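Local coordinates for putative exported protein (Bordetella pertussis Tohama I, PDB 2PFY) that binds pyroglutamic acid as an extracytoplasmic solute receptor, probably delivering it to a tripartite ATP-independent periplasmic transporter, at residues 63-66 and 67-71; 49-52 and 53-57. One frame throughout, in Å; residues are numbered along the deposited sequence.

A short helix followed by a strand that ends at a ligand pocket shows how local contacts change with their place in a fold. Contact 1, almost wholly buried, has its centre about 7 Å from the centre of the chain and turns strand 62-66 into a 3-10 segment beside the bound pyroglutamic acid. Contact 2, its centre about 16 Å from that of the chain, lies along helix 51-57, with buried valines, a partly covered polar face that holds a bridging water, and exposed residues. The first relies on apolar side chains and one tilted backbone bond, the second on straighter helical bonds and water bridges. They meet where Val-65 CB packs 3.7 Å from Val-51 CG1, and Leu-70 rests on the aliphatic chain of Lys-52.

Contact 1 (63-66 and 67-71); sequences GEVL and VSALG
Leu-66 and Ala-69 are joined where strand 62-66 gives way to the 3-10 segment 67-70, and the backbone sets the turn. Ala-69 N donates to Leu-66 O over 3.0 Å at an N-H...O angle of 149°. The donor stands above the carbonyl plane, 59° out of it, and so does not use a lone pair. Leu-70 N repeats the i to i+3 pattern on Val-67 O, which gives the segment its 3-10 character.

Among the apolar contacts, Val-65 CG2 approaches Ala-69 CB at 3.9 Å, while its other methyl, CG1, faces Leu-70 CD1 more loosely. Ala-69 CB also sits against Leu-66 O at 3.1 Å, the same oxygen that accepts its amide. A mixed contact joins Leu-66 to Ser-68: with CG trans to the backbone N (chi1 -176°), the leucine branch runs forward along the chain, and CD2 comes within 3.2 Å of Ser-68 OG. The Leu-66 side chain lines the pyroglutamic acid pocket and touches the ligand.

Helix 89-108 takes Val-67 on Leu-103 and Leu-70 on Leu-107. Strand 62-66 itself runs between strands 2-7 and 208-214 of the mixed sheet, with backbone hydrogen bonds joining Glu-64 to Thr-7 and Val-65 to Phe-210.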
loop_
_atom_site.group_PDB
_atom_site.type_symbol
_atom_site.label_atom_id
_atom_site.label_comp_id
_atom_site.label_asym_id
_atom_site.label_seq_id
_atom_site.Cartn_x
_atom_site.Cartn_y
_atom_site.Cartn_z
ATOM N N GLY A 63 -3.501 11.804 7.378
ATOM C CA GLY A 63 -3.554 11.357 5.987
ATOM C C GLY A 63 -3.311 9.875 5.850
ATOM O O GLY A 63 -2.698 9.250 6.710
ATOM N N GLU A 64 -3.832 9.327 4.754
ATOM C CA GLU A 64 -3.616 7.956 4.395
ATOM C C GLU A 64 -2.571 7.861 3.270
ATOM O O GLU A 64 -2.568 8.670 2.326
ATOM C CB GLU A 64 -4.967 7.293 4.014
ATOM C CG GLU A 64 -4.834 5.813 3.643
ATOM C CD GLU A 64 -4.428 5.623 2.186
ATOM O OE1 GLU A 64 -4.939 6.401 1.324
ATOM O OE2 GLU A 64 -3.588 4.729 1.912
ATOM N N VAL A 65 -1.661 6.892 3.402
ATOM C CA VAL A 65 -0.605 6.684 2.390
ATOM C C VAL A 65 -0.067 5.251 2.460
ATOM O O VAL A 65 -0.119 4.584 3.513
ATOM C CB VAL A 65 0.558 7.770 2.504
ATOM C CG1 VAL A 65 1.347 7.619 3.811
ATOM C CG2 VAL A 65 1.517 7.775 1.284
ATOM N N LEU A 66 0.425 4.788 1.313
ATOM C CA LEU A 66 1.141 3.534 1.196
ATOM C C LEU A 66 2.339 3.605 2.138
ATOM O O LEU A 66 3.151 4.543 2.046
ATOM C CB LEU A 66 1.631 3.381 -0.259
ATOM C CG LEU A 66 2.329 2.069 -0.625
ATOM C CD1 LEU A 66 1.293 0.920 -0.681
ATOM C CD2 LEU A 66 3.104 2.198 -1.951
ATOM N N VAL A 67 2.456 2.620 3.028
ATOM C CA VAL A 67 3.552 2.568 4.021
ATOM C C VAL A 67 4.920 2.638 3.327
ATOM O O VAL A 67 5.787 3.480 3.680
ATOM C CB VAL A 67 3.449 1.271 4.921
ATOM C CG1 VAL A 67 4.708 1.107 5.810
ATOM C CG2 VAL A 67 2.172 1.296 5.761
ATOM N N SER A 68 5.091 1.795 2.299
ATOM C CA SER A 68 6.346 1.723 1.559
ATOM C C SER A 68 6.687 2.986 0.755
ATOM O O SER A 68 7.772 3.074 0.176
ATOM C CB SER A 68 6.356 0.470 0.667
ATOM O OG SER A 68 5.237 0.503 -0.213
ATOM N N ALA A 69 5.791 3.983 0.728
ATOM C CA ALA A 69 6.150 5.306 0.194
ATOM C C ALA A 69 7.253 5.981 1.042
ATOM O O ALA A 69 7.929 6.894 0.566
ATOM C CB ALA A 69 4.927 6.225 0.081
ATOM N N LEU A 70 7.416 5.534 2.281
ATOM C CA LEU A 70 8.486 6.042 3.159
ATOM C C LEU A 70 9.792 5.233 3.099
ATOM O O LEU A 70 10.749 5.552 3.814
ATOM C CB LEU A 70 7.984 6.174 4.603
ATOM C CG LEU A 70 7.035 7.364 4.932
ATOM C CD1 LEU A 70 5.740 7.360 4.110
ATOM C CD2 LEU A 70 6.706 7.333 6.413
ATOM N N GLY A 71 9.832 4.229 2.211
ATOM C CA GLY A 71 10.922 3.252 2.127
ATOM C C GLY A 71 12.295 3.808 1.771
ATOM O O GLY A 71 13.300 3.397 2.347
#

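Contact 2 (49-52 and 53-57); sequences PEVK and RGVQQ
Lys-52 and Gln-56, one helical turn apart, lie side by side with their side chains pointing the same way. Their backbones are tied by Gln-56 N to Lys-52 O, 2.9 Å long and nearly straight at 171°. The lysine chain bends at chi3 (73°), and CE passes 4.1 Å from Gln-56 OE1. Water 2 bridges the polar ends, accepting from Lys-52 NZ and donating to Gln-56 OE1 at 2.7 Å. Both ends are also held by Gln-110, whose OE1 receives Lys-52 NZ and whose backbone O receives Gln-56 NE2.

Arg-53 belongs to the exposed side. Its N donates to water 1, which in turn donates to Pro-49 O at 2.7 Å, so the water ties Pro-49 O to the amide of Arg-53, four residues on.

On the inner flank, Val-55 CG2 lies 4.0 Å from Val-51 CG1 and 3.4 Å from Val-51 O, the oxygen that accepts Val-55 N, while Gly-54 N donates to Glu-50 O.

The helix thus sets buried valines against the exposed Arg-53. The lysine-glutamine pair falls in neither class: its side chains pack on Ile-112 of strand 112-119, while its polar ends share one water and one glutamine, which would restrain both flexible chains.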
loop_
_atom_site.group_PDB
_atom_site.type_symbol
_atom_site.label_atom_id
_atom_site.label_comp_id
_atom_site.label_asym_id
_atom_site.label_seq_id
_atom_site.Cartn_x
_atom_site.Cartn_y
_atom_site.Cartn_z
ATOM N N PRO A 49 3.915 10.638 -2.692
ATOM C CA PRO A 49 5.216 11.065 -2.178
ATOM C C PRO A 49 5.163 12.327 -1.304
ATOM O O PRO A 49 6.163 12.641 -0.672
ATOM C CB PRO A 49 6.027 11.396 -3.458
ATOM C CG PRO A 49 5.272 10.833 -4.568
ATOM C CD PRO A 49 3.843 10.774 -4.165
ATOM N N GLU A 50 4.038 13.055 -1.323
ATOM C CA GLU A 50 3.868 14.324 -0.546
ATOM C C GLU A 50 3.161 14.165 0.795
ATOM O O GLU A 50 3.142 15.116 1.612
ATOM C CB GLU A 50 3.053 15.363 -1.355
ATOM C CG GLU A 50 3.647 15.714 -2.742
ATOM C CD GLU A 50 2.691 16.496 -3.627
ATOM O OE1 GLU A 50 1.458 16.415 -3.459
ATOM O OE2 GLU A 50 3.185 17.180 -4.532
ATOM N N VAL A 51 2.504 13.022 1.002
ATOM C CA VAL A 51 1.674 12.851 2.182
ATOM C C VAL A 51 2.443 13.043 3.496
ATOM O O VAL A 51 1.998 13.793 4.343
ATOM C CB VAL A 51 0.931 11.504 2.185
ATOM C CG1 VAL A 51 0.163 11.307 3.567
ATOM C CG2 VAL A 51 -0.075 11.466 0.992
ATOM N N LYS A 52 3.572 12.348 3.682
ATOM C CA LYS A 52 4.224 12.398 5.006
ATOM C C LYS A 52 4.611 13.810 5.373
ATOM O O LYS A 52 4.339 14.285 6.487
ATOM C CB LYS A 52 5.454 11.487 5.075
ATOM C CG LYS A 52 5.972 11.362 6.517
ATOM C CD LYS A 52 7.437 10.962 6.544
ATOM C CE LYS A 52 8.282 12.115 6.141
ATOM N NZ LYS A 52 9.635 11.944 6.756
ATOM N N ARG A 53 5.217 14.503 4.421
ATOM C CA ARG A 53 5.660 15.874 4.628
ATOM C C ARG A 53 4.475 16.792 4.818
ATOM O O ARG A 53 4.531 17.666 5.664
ATOM C CB ARG A 53 6.549 16.306 3.445
ATOM C CG ARG A 53 7.187 17.665 3.559
ATOM C CD ARG A 53 8.313 17.612 4.582
ATOM N NE ARG A 53 9.163 18.786 4.466
ATOM C CZ ARG A 53 9.689 19.420 5.504
ATOM N NH1 ARG A 53 9.413 19.003 6.729
ATOM N NH2 ARG A 53 10.451 20.502 5.311
ATOM N N GLY A 54 3.379 16.581 4.074
ATOM C CA GLY A 54 2.168 17.376 4.273
ATOM C C GLY A 54 1.565 17.201 5.669
ATOM O O GLY A 54 1.071 18.175 6.289
ATOM N N VAL A 55 1.611 15.972 6.183
ATOM C CA VAL A 55 1.130 15.734 7.549
ATOM C C VAL A 55 2.075 16.420 8.557
ATOM O O VAL A 55 1.607 17.102 9.476
ATOM C CB VAL A 55 0.988 14.234 7.853
ATOM C CG1 VAL A 55 0.715 13.966 9.383
ATOM C CG2 VAL A 55 -0.129 13.543 6.930
ATOM N N GLN A 56 3.382 16.236 8.401
ATOM C CA GLN A 56 4.383 16.897 9.297
ATOM C C GLN A 56 4.251 18.420 9.339
ATOM O O GLN A 56 4.341 19.046 10.428
ATOM C CB GLN A 56 5.797 16.607 8.795
ATOM C CG GLN A 56 6.424 15.399 9.349
ATOM C CD GLN A 56 7.903 15.297 8.974
ATOM O OE1 GLN A 56 8.346 15.835 7.958
ATOM N NE2 GLN A 56 8.664 14.590 9.791
ATOM N N GLN A 57 4.038 19.012 8.151
ATOM C CA GLN A 57 3.928 20.466 8.002
ATOM C C GLN A 57 2.545 21.070 8.260
ATOM O O GLN A 57 2.394 22.296 8.211
ATOM C CB GLN A 57 4.434 20.896 6.622
ATOM C CG GLN A 57 5.913 20.582 6.366
ATOM C CD GLN A 57 6.384 21.211 5.061
ATOM O OE1 GLN A 57 5.985 20.792 3.987
ATOM N NE2 GLN A 57 7.185 22.261 5.156
HETATM O O HOH W 1 6.447 13.337 1.967
HETATM O O HOH W 2 10.182 14.895 6.282
#